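Local coordinates for protein UL37 (Suid herpesvirus 1, PDB 4K70) that is a herpesvirus inner tegument protein, present here as its N-terminal half, that probably takes part in controlling viral trafficking, at residues R55-T60 and E64-A69; E86-L91 and E129-F134; V265-A270 and R277-G282; V305-A310 and R347-L352; Q328-A331 and Q335-E338. One frame throughout, in Å; residues are numbered along the deposited sequence. Where two conformers were deposited one is given.

Interaction 1: residues R55-T60 and E64-A69; sequences RAYVET and EAAVLA
Tyr57 and Ala65 meet where two successive helices, 39-60 and 63-78, turn back on each other as an antiparallel helical hairpin; the axes of the two short segments come within 8.1 Å at 159°. The tight part centres on the methyl of Ala65, which points into the backbone of the first helix and lies 3.5 Å from Tyr57 CA. Ala65 CB also stands 3.8 Å from Tyr57 CB and touches Ala56 CB. With Ala56 and Ala65 small and the Tyr57 ring swung aside, the backbones come close, Tyr57 CA and Ala65 CA lying 4.8 Å apart. With CG of Tyr57 anti to its own nitrogen (chi1 174°), the ring extends crosswise to the second helix, past Ala66: Ala65 CB sits at its edge, and Ala66 CB is 3.9 Å from Tyr57 CD1. Arg457 and Ala454 of helix 438-458 pack on this side too, Arg457 against both Tyr57 and Ala66. The more exposed side carries Val58, whose CB points away from 64-69 and which touches Ala110, and Glu59, with a weak hydrogen bond to His17; neither meets 64-69. Near the hairpin turn Thr60 OG1 lies 4.2 Å from Ala65 CB and hydrogen-bonds Thr62. Ala56 O is gripped twice by one residue, since Thr60 OG1 (2.9 Å) and Thr60 N (3.0 Å) reach it from opposite faces of its carbonyl plane.

Interaction 2: residues E86-L91 and E129-F134; sequences EGTAPL and EWCAAF. With NA (sodium ion), chain U.
The turn that carries the metal ligand Glu86 into helix 89-98 packs against helix 120-137 in the all-helical N-terminal part of the protein, with Thr88 and Leu91 on one side and Cys131 and Phe134 on the other. Thr88 is the wedge. Its methyl, CG2, fits between the two helix residues, 3.5 Å from Cys131 CB and 3.6 Å from Phe134 CD1, and meets the Phe134 ring obliquely. With CG2 anti to its own carbonyl carbon, Thr88 turns the methyl to the apolar side, while OG1 hydrogen-bonds Asp135, the next residue along helix 120-137. One threonine thus offers both an apolar and a polar grip on the same helix. Trp84 stacks on the Phe134 ring, and Tyr183 and Val184 of helix 175-188 also touch Phe134. Glu86 takes no part in the packing; its OE1 binds a sodium ion at 2.2 Å, which a water also binds at 2.4 Å, and Glu86 also belongs to a calcium site with Asp83. Three residues after Thr88, Leu91 CD1 lies 3.9 Å from Cys131 SG.

Interaction 3: residues V265-A270 and R277-G282; sequences VSAALA and RELRPG
Ser266, Ala267 and, more distantly, Ala270 form the side of helix 260-271 against which the returning chain 277-282 lies. After this helix ends, the chain doubles back and runs across it, extended over residues 278-281 and without a regular helix or strand, so the contact joins a helix to the start of the long connection toward helix 307-311. Val265, first in the segment, turns its side chain the other way, onto Leu213 and Leu216 of helix 208-223. Ser266 meets the loop marginally, its CB 4.3 Å from Leu279 CD1; its OG is engaged by Glu262 O and Arg286 O. Ala267 is the centre. Its methyl points straight at the crossing backbone, 3.5 Å from Glu278 O and 3.8 Å from Arg277 C, and a side chain of this size lets the two CA atoms of Ala267 and Arg277 come to 5.5 Å. Leu279 adds the other half of the grip: its CB does not aim directly at the helix, but with CG beside the backbone nitrogen (chi1 -74°) the branch reaches back, bringing CD2 4.0 Å from Ala267 CA and CG 4.0 Å from Ala267 CB. Ala268 and Leu269 face Phe235 of helix 229-240 instead. The CB of Arg277 points away from helix 260-271, and its guanidinium makes a salt bridge with Asp220 and a hydrogen bond to His224 O. No hydrogen bond joins the two segments, so their mutual hold is van der Waals, between a methyl, a leucine branch and peptide atoms; polar ties to the connection include those of Arg277 and Ser266.

Interaction 4: residues V305-A310 and R347-L352; sequences VHVAAA and RRHCDL
Val307 lies over one face of the imidazole of His349: its CB stands 3.6 Å from the ring centroid, only 6° off the ring normal, a CH-pi contact over the centre of the ring. Both methyls of Val307 spread across the same ring, CG1 3.7 Å from His349 NE2 and CG2 3.7 Å from His349 CG. CG1 also reaches Leu352 CD1 at 4.0 Å, one turn along the second helix. Beside this, Val305 O comes obliquely to His349 CE1 at 3.4 Å. The valine sits in the first turn of helix 307-311, with His306 at the N-cap position, and the histidine in the first turn of helix 347-358, so two helix beginnings pack together here in an all-helical fold. His349 carries CG beside its backbone N (chi1 -69°), and the hydrogen bond from its nearer ring nitrogen, ND1, to Gly344 O in the loop just before its helix probably fixes the rotation of the imidazole. Farther out, Val261 of helix 260-271 touches both Val307 and Leu352, and Thr217 of helix 208-223 touches His349. Asp351, on the same helical turn but not touching 305-310, is a known calcium ligand of this protein, although no calcium is bound to it in this chain.

Interaction 5: residues Q328-A331 and Q335-E338; sequences QASA and QVVE
The short linker between helices 321-329 and 333-342 makes a tight helical corner, and the contact closes it through Ser330, Ala331, Gln335 and Val336. Gln335 reaches back across the turn: with its chain extended beyond CG, it places OE1 2.9 Å from Ala331 N. The bond is nearly straight at the hydrogen (176°), but the donor lies 40° out of the amide's carbonyl plane, above it and not on a lone pair. The side-chain amide thus takes up a backbone N-H of the linker. Ser330 fills the inside of the corner. Its CB lies 3.6 Å from Val336 CB, and its OG is 3.3 Å from Val336 CA; Ser330 OG is also near Val336 N, though at an angle too poor for a hydrogen bond. The serine oxygen instead bonds Ala326 O, in the last turn of the preceding helix, which satisfies the buried hydroxyl. Gln335 CB packs beside it, 3.6 Å from Ser330 OG. The polar grip lies at an exposed edge, whereas Ser330 and Val336 are buried. Beyond the corner, Val336 continues onto Cys430 and Met431 of helix 422-431 and Val381 of helix 366-385, and Val337 faces Leu192 and Leu196 of helix 191-201.

From the N terminus, interaction 1 closes a short hairpin between helices 39-60 and 63-78 near one end of the elongated chain. Interaction 2 closes a wider loop, bringing the start of helix 89-98 to helix 120-137; its centre is 31 Å from that of interaction 1. Interaction 3, beyond the middle of the chain, folds the segment after helix 260-271 back onto that helix. Interaction 4 then joins helix 307-311 to helix 347-358. None of the loops cross: 1, 2, 3 and 4 lie in series, with 5 nested in 4. Interactions 3 and 4 come within about 7 Å at nearest atoms, and 4 and 5 within about 8 Å, without touching.

Interaction 1: residues R55-T60 and E64-A69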
# COMPACT_ATOMS: atom_id res chain seq x y z
N ARG A 55 38.00 -1.04 18.63
CA ARG A 55 38.89 -0.93 19.77
C ARG A 55 38.43 -1.82 20.91
O ARG A 55 39.25 -2.35 21.66
CB ARG A 55 39.02 0.52 20.25
CG ARG A 55 39.05 0.60 21.76
CD ARG A 55 40.12 1.56 22.27
NE ARG A 55 39.66 2.94 22.35
CZ ARG A 55 38.57 3.34 23.01
NH1 ARG A 55 37.80 2.46 23.64
NH2 ARG A 55 38.24 4.62 23.03
N ALA A 56 37.12 -1.98 21.05
CA ALA A 56 36.60 -2.88 22.07
C ALA A 56 37.09 -4.33 21.87
O ALA A 56 37.42 -5.02 22.83
CB ALA A 56 35.08 -2.83 22.11
N TYR A 57 37.14 -4.78 20.62
CA TYR A 57 37.58 -6.14 20.34
C TYR A 57 39.08 -6.28 20.57
O TYR A 57 39.53 -7.26 21.14
CB TYR A 57 37.22 -6.56 18.91
CG TYR A 57 37.78 -7.92 18.55
CD1 TYR A 57 37.28 -9.08 19.14
CD2 TYR A 57 38.80 -8.05 17.62
CE1 TYR A 57 37.79 -10.32 18.83
CE2 TYR A 57 39.32 -9.29 17.29
CZ TYR A 57 38.82 -10.43 17.90
OH TYR A 57 39.33 -11.67 17.58
N VAL A 58 39.83 -5.29 20.10
CA VAL A 58 41.28 -5.25 20.31
C VAL A 58 41.65 -5.41 21.79
O VAL A 58 42.58 -6.15 22.12
CB VAL A 58 41.89 -3.94 19.76
CG1 VAL A 58 43.28 -3.73 20.32
CG2 VAL A 58 41.95 -3.97 18.24
N GLU A 59 40.93 -4.74 22.68
CA GLU A 59 41.31 -4.71 24.09
C GLU A 59 40.68 -5.81 24.97
O GLU A 59 41.22 -6.17 26.01
CB GLU A 59 41.07 -3.31 24.68
CG GLU A 59 41.90 -2.24 23.95
CD GLU A 59 41.81 -0.86 24.57
OE1 GLU A 59 41.06 -0.68 25.55
OE2 GLU A 59 42.49 0.06 24.06
N THR A 60 39.54 -6.35 24.55
CA THR A 60 38.87 -7.36 25.35
C THR A 60 38.84 -8.70 24.63
O THR A 60 38.66 -9.75 25.25
CB THR A 60 37.42 -6.96 25.70
OG1 THR A 60 36.58 -7.16 24.56
CG2 THR A 60 37.36 -5.51 26.15
N GLU A 64 31.23 -10.63 21.74
CA GLU A 64 30.29 -9.52 21.61
C GLU A 64 30.90 -8.37 20.80
O GLU A 64 30.27 -7.85 19.88
CB GLU A 64 29.86 -9.00 22.99
CG GLU A 64 28.96 -9.97 23.77
CD GLU A 64 29.66 -11.27 24.13
OE1 GLU A 64 30.91 -11.27 24.22
OE2 GLU A 64 28.97 -12.29 24.33
N ALA A 65 32.13 -8.00 21.14
CA ALA A 65 32.84 -6.94 20.43
C ALA A 65 33.10 -7.29 18.97
O ALA A 65 33.04 -6.42 18.10
CB ALA A 65 34.17 -6.62 21.13
N ALA A 66 33.40 -8.56 18.72
CA ALA A 66 33.68 -9.01 17.37
C ALA A 66 32.42 -8.86 16.52
O ALA A 66 32.46 -8.29 15.42
CB ALA A 66 34.13 -10.46 17.39
N VAL A 67 31.32 -9.38 17.05
CA VAL A 67 30.01 -9.33 16.39
C VAL A 67 29.56 -7.90 16.14
O VAL A 67 29.13 -7.55 15.03
CB VAL A 67 28.94 -10.06 17.24
CG1 VAL A 67 27.54 -9.77 16.71
CG2 VAL A 67 29.22 -11.56 17.25
N LEU A 68 29.66 -7.07 17.17
CA LEU A 68 29.30 -5.66 17.05
C LEU A 68 30.07 -5.02 15.89
O LEU A 68 29.46 -4.50 14.95
CB LEU A 68 29.58 -4.91 18.35
CG LEU A 68 29.37 -3.39 18.35
CD1 LEU A 68 27.89 -3.04 18.17
CD2 LEU A 68 29.91 -2.78 19.62
N ALA A 69 31.40 -5.06 15.95
CA ALA A 69 32.23 -4.39 14.96
C ALA A 69 31.97 -4.88 13.55
O ALA A 69 31.83 -4.09 12.61
CB ALA A 69 33.69 -4.55 15.30

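Interaction 2: residues E86-L91 and E129-F134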
# COMPACT_ATOMS: atom_id res chain seq x y z
N GLU A 86 12.45 12.54 0.74
CA GLU A 86 13.74 12.98 0.22
C GLU A 86 14.40 11.93 -0.68
O GLU A 86 15.53 12.11 -1.12
CB GLU A 86 14.66 13.34 1.40
CG GLU A 86 13.97 14.25 2.43
CD GLU A 86 14.78 14.41 3.70
OE1 GLU A 86 15.99 14.11 3.67
OE2 GLU A 86 14.21 14.82 4.73
N GLY A 87 13.71 10.82 -0.95
CA GLY A 87 14.24 9.83 -1.87
C GLY A 87 15.44 9.04 -1.37
O GLY A 87 15.67 8.95 -0.16
N THR A 88 16.20 8.45 -2.28
CA THR A 88 17.31 7.57 -1.90
C THR A 88 18.62 8.29 -1.53
O THR A 88 19.47 7.71 -0.85
CB THR A 88 17.62 6.54 -3.00
OG1 THR A 88 17.88 7.22 -4.23
CG2 THR A 88 16.44 5.57 -3.18
N ALA A 89 18.79 9.54 -1.97
CA ALA A 89 20.08 10.23 -1.82
C ALA A 89 20.68 10.16 -0.41
O ALA A 89 21.85 9.81 -0.25
CB ALA A 89 19.99 11.69 -2.32
N PRO A 90 19.89 10.49 0.62
CA PRO A 90 20.40 10.47 1.99
C PRO A 90 20.83 9.08 2.46
O PRO A 90 21.74 8.98 3.29
CB PRO A 90 19.19 10.93 2.81
CG PRO A 90 18.33 11.69 1.85
CD PRO A 90 18.50 10.96 0.55
N LEU A 91 20.18 8.03 1.96
CA LEU A 91 20.58 6.67 2.28
C LEU A 91 21.88 6.33 1.62
O LEU A 91 22.77 5.75 2.23
CB LEU A 91 19.53 5.65 1.83
CG LEU A 91 18.26 5.62 2.66
CD1 LEU A 91 17.43 4.40 2.28
CD2 LEU A 91 18.62 5.62 4.14
N GLU A 129 21.66 -1.60 -4.14
CA GLU A 129 20.79 -2.31 -5.08
C GLU A 129 19.33 -2.10 -4.74
O GLU A 129 18.52 -1.84 -5.63
CB GLU A 129 21.08 -3.81 -5.07
CG GLU A 129 22.47 -4.16 -5.55
CD GLU A 129 22.71 -5.66 -5.55
OE1 GLU A 129 21.71 -6.42 -5.53
OE2 GLU A 129 23.88 -6.07 -5.58
N TRP A 130 19.00 -2.20 -3.46
CA TRP A 130 17.64 -1.98 -3.01
C TRP A 130 17.16 -0.56 -3.36
O TRP A 130 16.05 -0.39 -3.89
CB TRP A 130 17.52 -2.27 -1.51
CG TRP A 130 16.10 -2.35 -1.01
CD1 TRP A 130 15.35 -3.47 -0.86
CD2 TRP A 130 15.27 -1.25 -0.60
NE1 TRP A 130 14.11 -3.14 -0.36
CE2 TRP A 130 14.04 -1.78 -0.20
CE3 TRP A 130 15.47 0.14 -0.52
CZ2 TRP A 130 12.98 -0.98 0.26
CZ3 TRP A 130 14.42 0.93 -0.06
CH2 TRP A 130 13.20 0.37 0.33
N CYS A 131 17.99 0.45 -3.10
CA CYS A 131 17.65 1.83 -3.48
C CYS A 131 17.46 1.98 -4.99
O CYS A 131 16.60 2.74 -5.43
CB CYS A 131 18.71 2.85 -2.99
SG CYS A 131 18.74 3.05 -1.19
N ALA A 132 18.26 1.27 -5.79
CA ALA A 132 18.09 1.33 -7.23
C ALA A 132 16.72 0.76 -7.61
O ALA A 132 16.03 1.29 -8.49
CB ALA A 132 19.20 0.56 -7.94
N ALA A 133 16.33 -0.33 -6.94
CA ALA A 133 15.02 -0.92 -7.16
C ALA A 133 13.91 0.03 -6.71
O ALA A 133 12.86 0.15 -7.36
CB ALA A 133 14.90 -2.25 -6.41
N PHE A 134 14.14 0.70 -5.59
CA PHE A 134 13.16 1.65 -5.07
C PHE A 134 12.91 2.70 -6.14
O PHE A 134 11.77 2.93 -6.53
CB PHE A 134 13.65 2.28 -3.77
CG PHE A 134 12.77 3.38 -3.24
CD1 PHE A 134 12.97 4.69 -3.63
CD2 PHE A 134 11.74 3.09 -2.35
CE1 PHE A 134 12.16 5.71 -3.14
CE2 PHE A 134 10.93 4.09 -1.85
CZ PHE A 134 11.14 5.41 -2.24
NA NA U . 16.96 13.17 5.40
O HOH W 1 16.19 11.06 6.30

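Interaction 3: residues V265-A270 and R277-G282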
# COMPACT_ATOMS: atom_id res chain seq x y z
N VAL A 265 -24.84 14.95 -13.09
CA VAL A 265 -24.82 14.28 -14.39
C VAL A 265 -25.55 15.13 -15.44
O VAL A 265 -25.04 15.34 -16.56
CB VAL A 265 -25.43 12.84 -14.31
CG1 VAL A 265 -25.63 12.27 -15.69
CG2 VAL A 265 -24.52 11.94 -13.48
N SER A 266 -26.73 15.61 -15.08
CA SER A 266 -27.55 16.42 -15.99
C SER A 266 -26.83 17.69 -16.43
O SER A 266 -26.89 18.07 -17.59
CB SER A 266 -28.87 16.80 -15.32
OG SER A 266 -29.69 15.65 -15.14
N ALA A 267 -26.16 18.33 -15.49
CA ALA A 267 -25.43 19.57 -15.76
C ALA A 267 -24.31 19.35 -16.78
O ALA A 267 -24.13 20.14 -17.70
CB ALA A 267 -24.88 20.14 -14.48
N ALA A 268 -23.56 18.26 -16.61
CA ALA A 268 -22.49 17.95 -17.55
C ALA A 268 -23.06 17.58 -18.91
O ALA A 268 -22.54 17.99 -19.94
CB ALA A 268 -21.61 16.82 -17.00
N LEU A 269 -24.15 16.81 -18.93
CA LEU A 269 -24.73 16.43 -20.20
C LEU A 269 -25.34 17.63 -20.92
O LEU A 269 -25.25 17.73 -22.14
CB LEU A 269 -25.77 15.31 -20.02
CG LEU A 269 -25.20 13.91 -19.73
CD1 LEU A 269 -26.29 12.96 -19.24
CD2 LEU A 269 -24.50 13.33 -20.95
N ALA A 270 -25.95 18.53 -20.16
CA ALA A 270 -26.61 19.71 -20.73
C ALA A 270 -25.59 20.68 -21.33
O ALA A 270 -25.91 21.44 -22.24
CB ALA A 270 -27.45 20.42 -19.67
N ARG A 277 -20.97 20.95 -12.91
CA ARG A 277 -21.56 20.04 -11.93
C ARG A 277 -22.84 20.59 -11.30
O ARG A 277 -23.47 19.91 -10.49
CB ARG A 277 -20.54 19.72 -10.83
CG ARG A 277 -19.34 18.92 -11.29
CD ARG A 277 -18.53 18.40 -10.10
NE ARG A 277 -17.45 17.50 -10.49
CZ ARG A 277 -16.24 17.90 -10.86
NH1 ARG A 277 -15.96 19.20 -10.88
NH2 ARG A 277 -15.31 17.02 -11.20
N GLU A 278 -23.22 21.81 -11.67
CA GLU A 278 -24.39 22.46 -11.07
C GLU A 278 -25.31 23.07 -12.10
O GLU A 278 -24.89 23.42 -13.20
CB GLU A 278 -23.95 23.55 -10.09
CG GLU A 278 -22.86 23.11 -9.13
CD GLU A 278 -22.01 24.27 -8.66
OE1 GLU A 278 -22.60 25.29 -8.22
OE2 GLU A 278 -20.77 24.16 -8.74
N LEU A 279 -26.58 23.21 -11.73
CA LEU A 279 -27.57 23.83 -12.58
C LEU A 279 -28.11 25.11 -11.94
O LEU A 279 -28.82 25.06 -10.93
CB LEU A 279 -28.73 22.87 -12.82
CG LEU A 279 -28.48 21.71 -13.77
CD1 LEU A 279 -29.61 20.70 -13.66
CD2 LEU A 279 -28.35 22.22 -15.21
N ARG A 280 -27.77 26.26 -12.53
CA ARG A 280 -28.37 27.53 -12.10
C ARG A 280 -29.86 27.52 -12.38
O ARG A 280 -30.31 26.97 -13.39
CB ARG A 280 -27.70 28.71 -12.80
CG ARG A 280 -27.48 28.51 -14.30
CD ARG A 280 -26.95 29.78 -14.99
NE ARG A 280 -27.81 30.97 -14.89
CZ ARG A 280 -29.15 30.98 -14.83
NH1 ARG A 280 -29.84 29.84 -14.84
NH2 ARG A 280 -29.80 32.14 -14.75
N PRO A 281 -30.66 28.13 -11.48
CA PRO A 281 -32.12 28.14 -11.61
C PRO A 281 -32.58 28.78 -12.92
O PRO A 281 -31.91 29.68 -13.42
CB PRO A 281 -32.58 28.98 -10.41
CG PRO A 281 -31.46 28.87 -9.43
CD PRO A 281 -30.21 28.83 -10.27
N GLY A 282 -33.69 28.31 -13.48
CA GLY A 282 -34.14 28.79 -14.77
C GLY A 282 -33.48 28.08 -15.94
O GLY A 282 -33.84 28.32 -17.10

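Interaction 4: residues V305-A310 and R347-L352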
# COMPACT_ATOMS: atom_id res chain seq x y z
N VAL A 305 -22.87 1.85 -13.52
CA VAL A 305 -22.22 3.12 -13.81
C VAL A 305 -23.26 4.24 -13.95
O VAL A 305 -22.94 5.42 -13.82
CB VAL A 305 -21.32 3.07 -15.07
CG1 VAL A 305 -22.14 3.30 -16.32
CG2 VAL A 305 -20.21 4.12 -14.97
N HIS A 306 -24.51 3.86 -14.22
CA HIS A 306 -25.64 4.79 -14.14
C HIS A 306 -26.16 4.62 -12.71
O HIS A 306 -27.11 3.89 -12.47
CB HIS A 306 -26.70 4.40 -15.17
CG HIS A 306 -27.93 5.26 -15.16
ND1 HIS A 306 -28.05 6.38 -14.37
CD2 HIS A 306 -29.10 5.15 -15.85
CE1 HIS A 306 -29.24 6.93 -14.57
NE2 HIS A 306 -29.89 6.21 -15.46
N VAL A 307 -25.48 5.24 -11.76
CA VAL A 307 -25.69 4.91 -10.35
C VAL A 307 -27.07 5.37 -9.84
O VAL A 307 -27.65 4.74 -8.96
CB VAL A 307 -24.54 5.44 -9.47
CG1 VAL A 307 -24.66 6.95 -9.26
CG2 VAL A 307 -24.48 4.69 -8.13
N ALA A 308 -27.60 6.44 -10.42
CA ALA A 308 -28.92 6.91 -10.03
C ALA A 308 -30.00 5.85 -10.34
O ALA A 308 -30.90 5.64 -9.54
CB ALA A 308 -29.25 8.24 -10.69
N ALA A 309 -29.89 5.19 -11.49
CA ALA A 309 -30.81 4.12 -11.83
C ALA A 309 -30.64 2.92 -10.90
O ALA A 309 -31.61 2.35 -10.41
CB ALA A 309 -30.62 3.68 -13.28
N ALA A 310 -29.39 2.55 -10.66
CA ALA A 310 -29.08 1.38 -9.85
C ALA A 310 -29.56 1.59 -8.42
O ALA A 310 -29.95 0.64 -7.75
CB ALA A 310 -27.58 1.09 -9.89
N ARG A 347 -15.36 3.81 -6.48
CA ARG A 347 -15.37 4.10 -5.05
C ARG A 347 -16.65 4.79 -4.62
O ARG A 347 -17.29 4.39 -3.65
CB ARG A 347 -14.18 4.99 -4.65
CG ARG A 347 -14.12 5.24 -3.14
CD ARG A 347 -13.40 6.54 -2.77
NE ARG A 347 -14.07 7.74 -3.28
CZ ARG A 347 -15.11 8.33 -2.70
NH1 ARG A 347 -15.64 7.83 -1.59
NH2 ARG A 347 -15.63 9.43 -3.24
N ARG A 348 -17.02 5.84 -5.34
CA ARG A 348 -18.20 6.62 -4.99
C ARG A 348 -19.49 5.83 -5.21
O ARG A 348 -20.43 5.94 -4.43
CB ARG A 348 -18.22 7.93 -5.80
CG ARG A 348 -19.46 8.75 -5.65
CD ARG A 348 -19.67 9.19 -4.21
NE ARG A 348 -20.67 10.26 -4.13
CZ ARG A 348 -21.31 10.60 -3.01
NH1 ARG A 348 -21.06 9.95 -1.88
NH2 ARG A 348 -22.20 11.59 -3.03
N HIS A 349 -19.54 5.01 -6.25
CA HIS A 349 -20.76 4.24 -6.53
C HIS A 349 -21.01 3.15 -5.51
O HIS A 349 -22.17 2.83 -5.18
CB HIS A 349 -20.75 3.66 -7.95
CG HIS A 349 -20.88 4.71 -9.01
ND1 HIS A 349 -20.92 4.41 -10.35
CD2 HIS A 349 -20.97 6.06 -8.92
CE1 HIS A 349 -21.04 5.53 -11.05
NE2 HIS A 349 -21.07 6.55 -10.20
N CYS A 350 -19.93 2.55 -5.02
CA CYS A 350 -20.04 1.59 -3.93
C CYS A 350 -20.65 2.27 -2.71
O CYS A 350 -21.57 1.75 -2.10
CB CYS A 350 -18.67 1.02 -3.56
SG CYS A 350 -17.99 -0.17 -4.75
N ASP A 351 -20.11 3.43 -2.34
CA ASP A 351 -20.63 4.18 -1.22
C ASP A 351 -22.14 4.45 -1.36
O ASP A 351 -22.91 4.27 -0.43
CB ASP A 351 -19.85 5.50 -1.08
CG ASP A 351 -20.37 6.36 0.03
OD1 ASP A 351 -20.10 6.04 1.21
OD2 ASP A 351 -21.04 7.38 -0.28
N LEU A 352 -22.55 4.88 -2.55
CA LEU A 352 -23.95 5.20 -2.79
C LEU A 352 -24.85 3.96 -2.82
O LEU A 352 -25.95 3.99 -2.29
CB LEU A 352 -24.10 5.99 -4.10
CG LEU A 352 -23.52 7.41 -4.13
CD1 LEU A 352 -23.61 7.93 -5.56
CD2 LEU A 352 -24.29 8.34 -3.16

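Interaction 5: residues Q328-A331 and Q335-E338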
# COMPACT_ATOMS: atom_id res chain seq x y z
N GLN A 328 -16.55 -12.34 -6.10
CA GLN A 328 -16.35 -13.48 -5.23
C GLN A 328 -15.21 -14.36 -5.70
O GLN A 328 -14.46 -14.90 -4.89
CB GLN A 328 -17.62 -14.32 -5.17
CG GLN A 328 -18.68 -13.78 -4.24
CD GLN A 328 -19.93 -14.63 -4.31
OE1 GLN A 328 -20.82 -14.38 -5.13
NE2 GLN A 328 -19.99 -15.65 -3.47
N ALA A 329 -15.07 -14.51 -7.02
CA ALA A 329 -14.07 -15.43 -7.56
C ALA A 329 -12.65 -14.87 -7.51
O ALA A 329 -11.68 -15.60 -7.74
CB ALA A 329 -14.42 -15.80 -8.97
N SER A 330 -12.53 -13.57 -7.24
CA SER A 330 -11.25 -12.87 -7.28
C SER A 330 -10.34 -13.27 -6.12
O SER A 330 -10.77 -13.29 -4.97
CB SER A 330 -11.47 -11.35 -7.23
OG SER A 330 -12.15 -10.89 -8.39
N ALA A 331 -9.08 -13.56 -6.42
CA ALA A 331 -8.13 -13.95 -5.39
C ALA A 331 -6.94 -12.99 -5.32
O ALA A 331 -5.93 -13.31 -4.71
CB ALA A 331 -7.63 -15.40 -5.62
N GLN A 335 -7.60 -8.54 -9.70
CA GLN A 335 -8.81 -9.22 -10.13
C GLN A 335 -10.08 -8.56 -9.60
O GLN A 335 -11.02 -8.30 -10.35
CB GLN A 335 -8.76 -10.69 -9.71
CG GLN A 335 -7.69 -11.48 -10.47
CD GLN A 335 -7.50 -12.90 -9.94
OE1 GLN A 335 -8.34 -13.41 -9.22
NE2 GLN A 335 -6.39 -13.52 -10.30
N VAL A 336 -10.10 -8.27 -8.30
CA VAL A 336 -11.33 -7.78 -7.70
C VAL A 336 -11.57 -6.32 -8.12
O VAL A 336 -12.69 -5.95 -8.45
CB VAL A 336 -11.36 -7.96 -6.16
CG1 VAL A 336 -10.28 -7.11 -5.48
CG2 VAL A 336 -12.75 -7.60 -5.59
N VAL A 337 -10.52 -5.51 -8.13
CA VAL A 337 -10.67 -4.11 -8.55
C VAL A 337 -11.06 -4.01 -10.02
O VAL A 337 -11.86 -3.16 -10.39
CB VAL A 337 -9.39 -3.30 -8.29
CG1 VAL A 337 -9.60 -1.86 -8.74
CG2 VAL A 337 -9.04 -3.36 -6.82
N GLU A 338 -10.52 -4.88 -10.86
CA GLU A 338 -10.92 -4.89 -12.27
C GLU A 338 -12.40 -5.26 -12.41
O GLU A 338 -13.12 -4.71 -13.25
CB GLU A 338 -10.06 -5.85 -13.09
CG GLU A 338 -10.58 -6.03 -14.52
CD GLU A 338 -9.55 -6.66 -15.45
OE1 GLU A 338 -8.46 -7.02 -14.96
OE2 GLU A 338 -9.82 -6.77 -16.66